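Local coordinates for protein beta-galactosidase (Marinomonas sp. ef1, PDB 6Y2K) that hydrolyses terminal non-reducing beta-D-galactose residues of beta-galactosides, as a cold-active, hexameric GH42 glycoside hydrolase, at residues F247-H253 / F416-W422; L470-I476 / R496-E502; D217-N223 / K254-L259; P276-E282 / F436-R441. All coordinates share one frame. Residues are numbered along the deposited sequence.

Interaction 1: F247-H253 / F416-W422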
# COMPACT_ATOMS: atom_id res chain seq x y z
N PHE A 247 -34.93 -2.32 -10.41
CA PHE A 247 -35.56 -2.91 -11.60
C PHE A 247 -36.32 -1.84 -12.39
O PHE A 247 -37.26 -1.23 -11.88
CB PHE A 247 -36.50 -4.07 -11.24
CG PHE A 247 -36.89 -4.87 -12.43
CD1 PHE A 247 -36.05 -5.86 -12.92
CD2 PHE A 247 -38.05 -4.56 -13.14
CE1 PHE A 247 -36.38 -6.57 -14.06
CE2 PHE A 247 -38.39 -5.26 -14.28
CZ PHE A 247 -37.55 -6.26 -14.75
N THR A 248 -35.92 -1.65 -13.64
CA THR A 248 -36.40 -0.51 -14.42
C THR A 248 -36.93 -0.84 -15.82
O THR A 248 -37.20 0.07 -16.60
CB THR A 248 -35.26 0.51 -14.56
OG1 THR A 248 -34.12 -0.15 -15.11
CG2 THR A 248 -34.90 1.07 -13.21
N ALA A 249 -37.12 -2.13 -16.13
CA ALA A 249 -37.38 -2.56 -17.50
C ALA A 249 -38.79 -2.27 -18.04
O ALA A 249 -38.98 -2.33 -19.25
CB ALA A 249 -37.05 -4.04 -17.67
N PHE A 250 -39.76 -2.00 -17.16
CA PHE A 250 -41.07 -1.47 -17.59
C PHE A 250 -41.43 -0.20 -16.82
O PHE A 250 -40.84 0.11 -15.78
CB PHE A 250 -42.18 -2.53 -17.48
CG PHE A 250 -42.56 -2.89 -16.07
CD1 PHE A 250 -41.90 -3.92 -15.41
CD2 PHE A 250 -43.59 -2.23 -15.42
CE1 PHE A 250 -42.26 -4.26 -14.11
CE2 PHE A 250 -43.95 -2.57 -14.12
CZ PHE A 250 -43.29 -3.59 -13.47
N ASP A 251 -42.38 0.55 -17.37
CA ASP A 251 -42.85 1.79 -16.76
C ASP A 251 -43.80 1.48 -15.60
O ASP A 251 -44.97 1.15 -15.83
CB ASP A 251 -43.51 2.66 -17.83
CG ASP A 251 -43.90 4.05 -17.33
OD1 ASP A 251 -43.95 4.28 -16.11
OD2 ASP A 251 -44.17 4.91 -18.21
N HIS A 252 -43.29 1.61 -14.37
CA HIS A 252 -44.06 1.28 -13.17
C HIS A 252 -45.13 2.33 -12.86
O HIS A 252 -46.13 2.02 -12.21
CB HIS A 252 -43.15 1.11 -11.95
CG HIS A 252 -42.20 -0.05 -12.04
ND1 HIS A 252 -41.35 -0.24 -13.11
CD2 HIS A 252 -41.95 -1.06 -11.18
CE1 HIS A 252 -40.62 -1.33 -12.90
NE2 HIS A 252 -40.96 -1.84 -11.73
N HIS A 253 -44.92 3.57 -13.28
CA HIS A 253 -45.95 4.60 -13.14
C HIS A 253 -47.17 4.27 -14.01
O HIS A 253 -48.32 4.44 -13.58
CB HIS A 253 -45.43 5.99 -13.52
CG HIS A 253 -44.33 6.49 -12.64
ND1 HIS A 253 -43.02 6.59 -13.06
CD2 HIS A 253 -44.34 6.89 -11.34
CE1 HIS A 253 -42.28 7.05 -12.07
NE2 HIS A 253 -43.06 7.23 -11.01
N PHE A 416 -38.21 11.00 -11.30
CA PHE A 416 -37.72 9.76 -11.91
C PHE A 416 -38.61 9.39 -13.10
O PHE A 416 -39.83 9.29 -12.96
CB PHE A 416 -37.74 8.63 -10.89
CG PHE A 416 -37.07 7.37 -11.36
CD1 PHE A 416 -37.78 6.41 -12.08
CD2 PHE A 416 -35.72 7.15 -11.12
CE1 PHE A 416 -37.17 5.26 -12.54
CE2 PHE A 416 -35.10 6.00 -11.58
CZ PHE A 416 -35.82 5.05 -12.29
N ASP A 417 -37.98 9.18 -14.26
CA ASP A 417 -38.68 8.91 -15.51
C ASP A 417 -38.13 7.61 -16.11
O ASP A 417 -36.97 7.56 -16.51
CB ASP A 417 -38.46 10.09 -16.46
CG ASP A 417 -39.40 10.08 -17.65
OD1 ASP A 417 -40.51 10.64 -17.55
OD2 ASP A 417 -39.02 9.53 -18.70
N TYR A 418 -38.97 6.57 -16.18
CA TYR A 418 -38.55 5.29 -16.79
C TYR A 418 -38.09 5.45 -18.25
O TYR A 418 -37.13 4.82 -18.68
CB TYR A 418 -39.64 4.22 -16.66
CG TYR A 418 -39.79 3.73 -15.24
CD1 TYR A 418 -38.99 2.70 -14.75
CD2 TYR A 418 -40.71 4.31 -14.38
CE1 TYR A 418 -39.11 2.26 -13.44
CE2 TYR A 418 -40.84 3.88 -13.06
CZ TYR A 418 -40.04 2.85 -12.60
OH TYR A 418 -40.16 2.43 -11.30
N ASP A 419 -38.75 6.34 -18.99
CA ASP A 419 -38.37 6.57 -20.37
C ASP A 419 -36.96 7.15 -20.47
O ASP A 419 -36.18 6.74 -21.34
CB ASP A 419 -39.38 7.46 -21.10
CG ASP A 419 -39.30 7.32 -22.60
OD1 ASP A 419 -39.81 6.29 -23.11
OD2 ASP A 419 -38.73 8.22 -23.26
N ALA A 420 -36.62 8.09 -19.58
CA ALA A 420 -35.26 8.63 -19.48
C ALA A 420 -34.25 7.53 -19.11
O ALA A 420 -33.18 7.44 -19.70
CB ALA A 420 -35.19 9.76 -18.46
N CYS A 421 -34.63 6.68 -18.15
CA CYS A 421 -33.80 5.53 -17.77
C CYS A 421 -33.43 4.65 -18.97
O CYS A 421 -32.26 4.31 -19.16
CB CYS A 421 -34.50 4.70 -16.70
SG CYS A 421 -33.44 3.47 -15.94
N TRP A 422 -34.42 4.31 -19.79
CA TRP A 422 -34.21 3.50 -20.99
C TRP A 422 -33.29 4.20 -21.99
O TRP A 422 -32.33 3.60 -22.49
CB TRP A 422 -35.55 3.15 -21.67
CG TRP A 422 -36.55 2.49 -20.77
CD1 TRP A 422 -36.29 1.71 -19.69
CD2 TRP A 422 -37.98 2.52 -20.90
NE1 TRP A 422 -37.47 1.27 -19.12
CE2 TRP A 422 -38.52 1.76 -19.85
CE3 TRP A 422 -38.86 3.13 -21.81
CZ2 TRP A 422 -39.90 1.57 -19.68
CZ3 TRP A 422 -40.23 2.96 -21.64
CH2 TRP A 422 -40.73 2.18 -20.58
O HOH W 1 -38.58 0.50 -10.38
O HOH W 2 -41.80 7.24 -15.54

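Interaction 2: L470-I476 / R496-E502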
# COMPACT_ATOMS: atom_id res chain seq x y z
N LEU A 470 -34.47 17.36 -11.09
CA LEU A 470 -34.55 16.46 -12.24
C LEU A 470 -33.13 15.92 -12.50
O LEU A 470 -32.32 16.61 -13.13
CB LEU A 470 -35.06 17.17 -13.50
CG LEU A 470 -36.30 18.08 -13.52
CD1 LEU A 470 -36.94 18.11 -14.91
CD2 LEU A 470 -37.35 17.81 -12.46
N PRO A 471 -32.80 14.72 -11.98
CA PRO A 471 -31.40 14.29 -12.09
C PRO A 471 -30.86 14.22 -13.50
O PRO A 471 -29.71 14.60 -13.72
CB PRO A 471 -31.42 12.90 -11.45
CG PRO A 471 -32.52 12.98 -10.46
CD PRO A 471 -33.58 13.80 -11.14
N ALA A 472 -31.68 13.74 -14.44
CA ALA A 472 -31.29 13.58 -15.85
C ALA A 472 -32.53 13.33 -16.71
O ALA A 472 -32.76 12.22 -17.19
CB ALA A 472 -30.28 12.46 -16.00
N GLN A 473 -33.34 14.37 -16.88
CA GLN A 473 -34.62 14.25 -17.57
C GLN A 473 -34.35 14.37 -19.07
O GLN A 473 -34.52 15.43 -19.66
CB GLN A 473 -35.60 15.32 -17.06
CG GLN A 473 -37.04 15.16 -17.51
CD GLN A 473 -37.71 13.86 -17.07
OE1 GLN A 473 -37.35 13.31 -16.03
NE2 GLN A 473 -38.66 13.36 -17.84
N ALA A 474 -33.90 13.26 -19.66
CA ALA A 474 -33.30 13.23 -21.01
C ALA A 474 -34.18 13.88 -22.07
O ALA A 474 -33.74 14.78 -22.78
CB ALA A 474 -32.94 11.80 -21.40
N HIS A 475 -35.43 13.44 -22.15
CA HIS A 475 -36.45 14.10 -22.96
C HIS A 475 -37.45 14.85 -22.09
O HIS A 475 -37.99 14.28 -21.14
CB HIS A 475 -37.20 13.09 -23.84
CG HIS A 475 -38.32 13.69 -24.63
ND1 HIS A 475 -38.12 14.67 -25.57
CD2 HIS A 475 -39.66 13.47 -24.59
CE1 HIS A 475 -39.28 15.02 -26.10
NE2 HIS A 475 -40.23 14.32 -25.51
N ILE A 476 -37.68 16.11 -22.43
CA ILE A 476 -38.68 16.96 -21.78
C ILE A 476 -39.83 17.10 -22.76
O ILE A 476 -39.65 17.65 -23.85
CB ILE A 476 -38.11 18.38 -21.48
CG1 ILE A 476 -36.91 18.30 -20.53
CG2 ILE A 476 -39.20 19.29 -20.90
CD1 ILE A 476 -36.15 19.59 -20.39
N ARG A 496 -27.56 16.09 -18.75
CA ARG A 496 -28.31 15.37 -19.79
C ARG A 496 -29.81 15.70 -19.83
O ARG A 496 -30.52 15.16 -20.68
CB ARG A 496 -28.07 13.84 -19.73
CG ARG A 496 -26.60 13.47 -19.60
CD ARG A 496 -26.31 11.99 -19.52
NE ARG A 496 -26.39 11.33 -20.81
CZ ARG A 496 -25.90 10.12 -21.09
NH1 ARG A 496 -25.28 9.39 -20.16
NH2 ARG A 496 -26.03 9.63 -22.31
N THR A 497 -30.29 16.60 -18.96
CA THR A 497 -31.67 17.07 -19.03
C THR A 497 -31.91 17.84 -20.35
O THR A 497 -31.12 18.71 -20.72
CB THR A 497 -32.04 17.97 -17.83
OG1 THR A 497 -32.03 17.19 -16.62
CG2 THR A 497 -33.44 18.60 -18.02
N GLY A 498 -33.00 17.48 -21.04
CA GLY A 498 -33.32 18.08 -22.33
C GLY A 498 -32.32 17.82 -23.45
O GLY A 498 -32.17 18.64 -24.36
N SER A 499 -31.62 16.68 -23.38
CA SER A 499 -30.60 16.32 -24.36
C SER A 499 -31.11 15.45 -25.52
O SER A 499 -30.38 15.22 -26.49
CB SER A 499 -29.42 15.63 -23.67
OG SER A 499 -29.80 14.40 -23.07
N LYS A 500 -32.35 14.94 -25.42
CA LYS A 500 -32.92 14.08 -26.46
C LYS A 500 -34.36 14.47 -26.81
O LYS A 500 -35.14 14.86 -25.93
CB LYS A 500 -32.92 12.60 -26.03
CG LYS A 500 -31.56 12.01 -25.67
CD LYS A 500 -30.64 11.88 -26.87
CE LYS A 500 -29.25 11.43 -26.47
NZ LYS A 500 -28.29 11.53 -27.60
N THR A 501 -34.70 14.31 -28.08
CA THR A 501 -36.09 14.38 -28.54
C THR A 501 -36.83 13.08 -28.16
O THR A 501 -36.23 12.13 -27.63
CB THR A 501 -36.15 14.57 -30.07
OG1 THR A 501 -35.55 13.44 -30.71
CG2 THR A 501 -35.44 15.87 -30.52
N GLU A 502 -38.13 13.04 -28.45
CA GLU A 502 -38.95 11.84 -28.20
C GLU A 502 -38.46 10.61 -28.97
O GLU A 502 -38.59 9.48 -28.48
CB GLU A 502 -40.43 12.11 -28.53
CG GLU A 502 -41.44 11.21 -27.79
CD GLU A 502 -41.61 9.79 -28.34
OE1 GLU A 502 -41.40 9.56 -29.55
OE2 GLU A 502 -41.99 8.90 -27.55
O HOH W 3 -36.00 17.22 -24.58

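Interaction 3: D217-N223 / K254-L259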
# COMPACT_ATOMS: atom_id res chain seq x y z
N ASP A 217 -45.26 -1.57 -22.71
CA ASP A 217 -46.70 -1.53 -23.01
C ASP A 217 -47.39 -2.90 -23.00
O ASP A 217 -48.56 -2.98 -22.65
CB ASP A 217 -46.96 -0.81 -24.34
CG ASP A 217 -46.97 0.70 -24.21
OD1 ASP A 217 -46.95 1.24 -23.08
OD2 ASP A 217 -47.00 1.36 -25.26
N GLN A 218 -46.68 -3.97 -23.36
CA GLN A 218 -47.22 -5.32 -23.28
C GLN A 218 -47.44 -5.75 -21.81
O GLN A 218 -48.40 -6.47 -21.51
CB GLN A 218 -46.34 -6.35 -24.00
CG GLN A 218 -45.98 -6.05 -25.47
CD GLN A 218 -47.13 -5.51 -26.31
OE1 GLN A 218 -48.19 -6.15 -26.44
NE2 GLN A 218 -46.94 -4.34 -26.88
N VAL A 219 -46.57 -5.29 -20.91
CA VAL A 219 -46.78 -5.50 -19.47
C VAL A 219 -48.05 -4.75 -19.02
O VAL A 219 -48.87 -5.32 -18.32
CB VAL A 219 -45.56 -5.08 -18.60
CG1 VAL A 219 -45.84 -5.35 -17.12
CG2 VAL A 219 -44.30 -5.83 -19.04
N VAL A 220 -48.19 -3.50 -19.45
CA VAL A 220 -49.38 -2.69 -19.16
C VAL A 220 -50.65 -3.42 -19.61
O VAL A 220 -51.59 -3.57 -18.82
CB VAL A 220 -49.30 -1.28 -19.80
CG1 VAL A 220 -50.60 -0.48 -19.59
CG2 VAL A 220 -48.11 -0.50 -19.24
N ALA A 221 -50.65 -3.91 -20.86
CA ALA A 221 -51.80 -4.62 -21.44
C ALA A 221 -52.13 -5.94 -20.74
O ALA A 221 -53.29 -6.24 -20.47
CB ALA A 221 -51.57 -4.87 -22.93
N PHE A 222 -51.09 -6.72 -20.44
CA PHE A 222 -51.21 -7.99 -19.70
C PHE A 222 -51.86 -7.78 -18.34
O PHE A 222 -52.72 -8.56 -17.92
CB PHE A 222 -49.83 -8.63 -19.55
CG PHE A 222 -49.82 -9.98 -18.88
CD1 PHE A 222 -49.72 -10.09 -17.50
CD2 PHE A 222 -49.83 -11.15 -19.64
CE1 PHE A 222 -49.66 -11.33 -16.88
CE2 PHE A 222 -49.77 -12.40 -19.03
CZ PHE A 222 -49.70 -12.49 -17.64
N ASN A 223 -51.42 -6.74 -17.64
CA ASN A 223 -51.95 -6.40 -16.33
C ASN A 223 -53.39 -5.86 -16.43
O ASN A 223 -54.25 -6.22 -15.62
CB ASN A 223 -51.04 -5.37 -15.64
CG ASN A 223 -51.51 -5.01 -14.24
OD1 ASN A 223 -51.54 -5.86 -13.35
ND2 ASN A 223 -51.90 -3.75 -14.04
N LYS A 254 -46.92 3.78 -15.23
CA LYS A 254 -47.99 3.50 -16.19
C LYS A 254 -48.80 2.27 -15.77
O LYS A 254 -50.03 2.31 -15.79
CB LYS A 254 -47.43 3.35 -17.61
CG LYS A 254 -48.50 3.41 -18.70
CD LYS A 254 -47.88 3.41 -20.09
CE LYS A 254 -48.96 3.52 -21.16
NZ LYS A 254 -48.41 3.48 -22.54
N VAL A 255 -48.11 1.21 -15.36
CA VAL A 255 -48.79 0.03 -14.78
C VAL A 255 -49.60 0.47 -13.55
O VAL A 255 -50.74 0.04 -13.37
CB VAL A 255 -47.79 -1.09 -14.42
CG1 VAL A 255 -48.46 -2.20 -13.60
CG2 VAL A 255 -47.19 -1.68 -15.68
N GLY A 256 -49.02 1.34 -12.73
CA GLY A 256 -49.66 1.86 -11.52
C GLY A 256 -50.96 2.62 -11.73
O GLY A 256 -51.79 2.64 -10.81
N GLN A 257 -51.14 3.25 -12.90
CA GLN A 257 -52.39 3.96 -13.25
C GLN A 257 -53.61 3.03 -13.18
O GLN A 257 -54.72 3.49 -12.91
CB GLN A 257 -52.32 4.53 -14.68
CG GLN A 257 -51.35 5.68 -14.91
CD GLN A 257 -51.27 6.07 -16.38
OE1 GLN A 257 -50.44 6.87 -16.78
NE2 GLN A 257 -52.15 5.48 -17.20
N ASP A 258 -53.40 1.74 -13.44
CA ASP A 258 -54.49 0.76 -13.45
C ASP A 258 -54.72 0.05 -12.11
O ASP A 258 -55.57 -0.83 -12.03
CB ASP A 258 -54.25 -0.26 -14.58
CG ASP A 258 -54.27 0.38 -15.96
OD1 ASP A 258 -55.12 1.27 -16.20
OD2 ASP A 258 -53.45 0.00 -16.83
N LEU A 259 -53.98 0.42 -11.07
CA LEU A 259 -54.03 -0.25 -9.79
C LEU A 259 -54.32 0.75 -8.67
O LEU A 259 -54.23 1.96 -8.87
CB LEU A 259 -52.72 -0.99 -9.53
CG LEU A 259 -52.41 -2.15 -10.49
CD1 LEU A 259 -50.93 -2.52 -10.40
CD2 LEU A 259 -53.27 -3.38 -10.20
O HOH W 4 -51.79 -2.02 -16.30

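Interaction 4: P276-E282 / F436-R441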
# COMPACT_ATOMS: atom_id res chain seq x y z
N PRO A 276 -24.24 -3.93 -8.46
CA PRO A 276 -23.03 -3.14 -8.73
C PRO A 276 -23.09 -1.67 -8.34
O PRO A 276 -22.04 -1.03 -8.26
CB PRO A 276 -22.85 -3.28 -10.24
CG PRO A 276 -23.50 -4.56 -10.58
CD PRO A 276 -24.70 -4.64 -9.67
N LEU A 277 -24.28 -1.12 -8.12
CA LEU A 277 -24.44 0.23 -7.53
C LEU A 277 -23.52 0.49 -6.33
O LEU A 277 -22.95 1.58 -6.19
CB LEU A 277 -25.90 0.40 -7.09
CG LEU A 277 -26.29 1.63 -6.27
CD1 LEU A 277 -26.12 2.89 -7.10
CD2 LEU A 277 -27.72 1.50 -5.80
N TYR A 278 -23.41 -0.49 -5.44
CA TYR A 278 -22.75 -0.29 -4.17
C TYR A 278 -21.24 -0.51 -4.23
O TYR A 278 -20.77 -1.39 -4.95
CB TYR A 278 -23.39 -1.18 -3.11
CG TYR A 278 -24.85 -0.86 -2.89
CD1 TYR A 278 -25.25 0.40 -2.42
CD2 TYR A 278 -25.85 -1.80 -3.16
CE1 TYR A 278 -26.59 0.70 -2.23
CE2 TYR A 278 -27.19 -1.50 -2.96
CZ TYR A 278 -27.56 -0.25 -2.48
OH TYR A 278 -28.89 0.06 -2.27
N THR A 279 -20.50 0.31 -3.48
CA THR A 279 -19.06 0.20 -3.39
C THR A 279 -18.66 -0.97 -2.50
O THR A 279 -19.46 -1.50 -1.73
CB THR A 279 -18.42 1.46 -2.80
OG1 THR A 279 -18.89 1.66 -1.46
CG2 THR A 279 -18.71 2.68 -3.67
N GLU A 280 -17.38 -1.34 -2.59
CA GLU A 280 -16.84 -2.38 -1.72
C GLU A 280 -16.97 -2.00 -0.24
O GLU A 280 -17.39 -2.83 0.58
CB GLU A 280 -15.39 -2.76 -2.08
CG GLU A 280 -15.31 -3.96 -3.02
CD GLU A 280 -16.40 -3.94 -4.08
OE1 GLU A 280 -17.08 -4.96 -4.32
OE2 GLU A 280 -16.58 -2.86 -4.68
N ASP A 281 -16.66 -0.74 0.09
CA ASP A 281 -16.82 -0.24 1.47
C ASP A 281 -18.26 -0.36 1.97
O ASP A 281 -18.49 -0.81 3.09
CB ASP A 281 -16.34 1.21 1.60
CG ASP A 281 -14.82 1.35 1.55
OD1 ASP A 281 -14.09 0.33 1.67
OD2 ASP A 281 -14.35 2.49 1.40
N GLU A 282 -19.23 0.04 1.14
CA GLU A 282 -20.66 -0.09 1.49
C GLU A 282 -21.10 -1.54 1.73
O GLU A 282 -21.83 -1.83 2.70
CB GLU A 282 -21.54 0.55 0.43
CG GLU A 282 -21.46 2.08 0.42
CD GLU A 282 -22.14 2.74 -0.77
OE1 GLU A 282 -22.22 2.14 -1.87
OE2 GLU A 282 -22.58 3.89 -0.63
N PHE A 436 -29.89 5.33 -13.11
CA PHE A 436 -30.35 4.89 -11.80
C PHE A 436 -29.33 5.21 -10.69
O PHE A 436 -29.70 5.66 -9.61
CB PHE A 436 -30.68 3.39 -11.79
CG PHE A 436 -31.40 2.95 -10.55
CD1 PHE A 436 -30.70 2.67 -9.39
CD2 PHE A 436 -32.78 2.85 -10.54
CE1 PHE A 436 -31.36 2.29 -8.24
CE2 PHE A 436 -33.45 2.46 -9.40
CZ PHE A 436 -32.74 2.18 -8.25
N PHE A 437 -28.04 4.96 -10.97
CA PHE A 437 -26.99 5.22 -9.99
C PHE A 437 -26.95 6.71 -9.65
O PHE A 437 -26.86 7.08 -8.48
CB PHE A 437 -25.60 4.81 -10.50
CG PHE A 437 -25.37 3.33 -10.69
CD1 PHE A 437 -26.41 2.39 -10.68
CD2 PHE A 437 -24.08 2.88 -10.96
CE1 PHE A 437 -26.15 1.04 -10.90
CE2 PHE A 437 -23.82 1.54 -11.18
CZ PHE A 437 -24.85 0.62 -11.15
N TRP A 438 -27.01 7.55 -10.67
CA TRP A 438 -26.97 9.01 -10.50
C TRP A 438 -28.17 9.49 -9.67
O TRP A 438 -27.99 10.27 -8.73
CB TRP A 438 -26.91 9.71 -11.86
CG TRP A 438 -26.98 11.22 -11.80
CD1 TRP A 438 -27.92 12.00 -12.37
CD2 TRP A 438 -26.06 12.11 -11.13
NE1 TRP A 438 -27.67 13.33 -12.10
CE2 TRP A 438 -26.54 13.43 -11.34
CE3 TRP A 438 -24.90 11.92 -10.37
CZ2 TRP A 438 -25.88 14.57 -10.83
CZ3 TRP A 438 -24.25 13.05 -9.85
CH2 TRP A 438 -24.75 14.36 -10.08
N CYS A 439 -29.38 9.00 -9.99
CA CYS A 439 -30.59 9.33 -9.22
C CYS A 439 -30.43 8.91 -7.75
O CYS A 439 -30.71 9.69 -6.83
CB CYS A 439 -31.84 8.67 -9.82
SG CYS A 439 -32.40 9.32 -11.41
N TYR A 440 -29.92 7.69 -7.55
CA TYR A 440 -29.70 7.14 -6.22
C TYR A 440 -28.69 7.95 -5.42
O TYR A 440 -28.90 8.20 -4.24
CB TYR A 440 -29.23 5.68 -6.31
CG TYR A 440 -29.24 4.93 -5.00
CD1 TYR A 440 -28.14 4.93 -4.15
CD2 TYR A 440 -30.37 4.20 -4.61
CE1 TYR A 440 -28.15 4.23 -2.95
CE2 TYR A 440 -30.38 3.49 -3.42
CZ TYR A 440 -29.28 3.52 -2.59
OH TYR A 440 -29.29 2.81 -1.42
N ARG A 441 -27.60 8.38 -6.06
CA ARG A 441 -26.57 9.18 -5.37
C ARG A 441 -27.01 10.63 -5.09
O ARG A 441 -26.60 11.21 -4.07
CB ARG A 441 -25.25 9.14 -6.14
CG ARG A 441 -24.62 7.76 -6.25
CD ARG A 441 -24.27 7.17 -4.90
NE ARG A 441 -23.81 5.78 -4.99
CZ ARG A 441 -23.57 4.99 -3.94
NH1 ARG A 441 -23.71 5.44 -2.69
NH2 ARG A 441 -23.16 3.74 -4.12
O HOH W 5 -22.86 4.60 -7.41

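Interaction 1: F247-H253 / F416-W422
Here an aromatic plug joins two domains: Y418 and W422, on the first turns of helix 418-426 in the trimerisation domain, fill a hollow in the loop between barrel strand 238-244 and helix 252-256. Y418 points its CA-to-CB bond at this loop. Backbone lies over one face of its ring, with F250 O 3.3 Å from Y418 CD1, and the H252 ring lies nearly parallel but slid aside, centroids 4.8 Å apart. H253 completes the aromatic cluster at an oblique angle. The direct hydrogen bond runs from W422 NE1 to T248 O (2.8 Å), while T248 CB packs on C421 SG at 3.7 Å. Two waters extend the polar seam: one donates to F247 O (2.6 Å) and meets Y418 OH (2.7 Å), the other accepts from Y418 N (3.0 Å) and meets H253 ND1 (2.8 Å). Each helix starts with an aspartate N-cap. D417 OD2 accepts from A420 N at 2.9 Å, and D251 OD1 accepts from K254 N. The contact thus joins a loop after the fifth barrel strand to the next domain, and pairing a (beta/alpha)8 barrel with a trimerisation domain is characteristic of GH42.

Interaction 2: L470-I476 / R496-E502
Loops after adjacent parallel strands, 467-470 and 490-493 in the mixed sheet of the trimerisation domain, can pair, as L470-I476 and R496-E502 illustrate. L470 O comes within 3.5 Å of T497 OG1. Q473 is the centre of an inverse gamma turn; its N donates to T497 OG1 (3.1 Å), a hydroxyl also hydrogen-bonded to G494 O, and its O accepts from G498 N (2.9 Å). G498 has positive phi in the type II turn R496-S499, and an ideal CB there would sit only 3.2 Å from I476 CD1. A474 O accepts from K500 N (3.0 Å), and A474 CA makes a CA-H...O contact with R496 O (3.4 Å). H475 ND1 donates to K500 O (3.0 Å), while E502 CB lies over the imidazole face. A water accepts from I476 N and donates to K500 O, both at 2.9 Å. Each of the four direct hydrogen bonds involves a main-chain group, two linking main chain to main chain, with T497 and H475 supplying the side-chain partners, so backbone shape and side-chain identity both matter.

Interaction 3: D217-N223 / K254-L259
Polar groups at a helix contact need partners, and the packing of helix 205-233 on helix 252-256 and the G256-L259 turn shows how they find them. Helix 205-233 leads into strand 238-244, the fifth of the TIM barrel, and helix 252-256 lies between the fifth and sixth. K254, its side chain fully extended, forms a salt bridge, NZ to D217 OD1 at 2.7 Å; D217 OD2 accepts from W163 NE1. At the far end one water donates to V220 O (3.0 Å) and D258 OD2 (2.7 Å) and accepts from N223 ND2 (2.8 Å). N223 OD1 is hydrogen-bonded to Y143 OH and T139 OG1, so both ends of this buried amide have hydrogen-bond partners. Between these polar sites V255 CG2 touches V220 CG2 at 3.9 Å and V219 CG1 at 4.2 Å, where V220 CA and V255 CA are 5.2 Å apart. A charge pair at one end and a water bridge at the other thus let a small valine core pack closely with these polar groups partnered.

Interaction 4: P276-E282 / F436-R441
L277 is the bump of this contact, and the hollow is built from the aromatic side chains F436, F437 and Y440 along one side of helix 435-448. Its CD2 sits almost squarely over the Y440 ring, 3.7 Å from the centroid, and meets the edge of F436, with CE1 4.5 Å away. CD1 lies 3.6 Å from F437 CD1, while the face of F437 receives L277 CA, 3.9 Å from its centroid. P276 CB lies at the margin, 4.5 Å from F437 CZ. This joins the loop between barrel helices 268-274 and 280-285 to the trimerisation domain. Beyond the leucine, Y278 turns its ring edge toward the face of Y440 in an offset edge-to-face pair and donates from OH to Y440 OH (2.9 Å). Helix 280-285 opens with a capping box: T279 OG1 accepts from E282 N (3.1 Å) and E282 OE1 from T279 N (3.0 Å). So held, E282 meets R441 end-on in a bidentate salt bridge, NH2 to OE1 at 2.9 Å and NH1 to OE2 at 2.8 Å. The guanidinium also binds the leucine's carbonyl, R441 NH2 donating to L277 O (3.0 Å).

In the fold
Along the chain, the barrel segments of interactions 3, 1 and 4 come first, their partners in interactions 1 and 4 over 150 residues later. Interactions 1 and 4 thus cross, joining barrel to trimerisation domain through successive helices, 418-426 and 435-448; their centres lie about 18 Å apart and they touch where F436 meets T248 and F416. Interaction 3, within the barrel, shares helix 252-256 with interaction 1, about 13 Å between centres, F250 packing on V255. Interaction 2, within the second domain, has its centre about 13 Å from that of interaction 1, which it touches where A420 meets A472 and A474, and touches interaction 4 through P471 and W438. Interaction 1 is therefore the hub between both domains' packing.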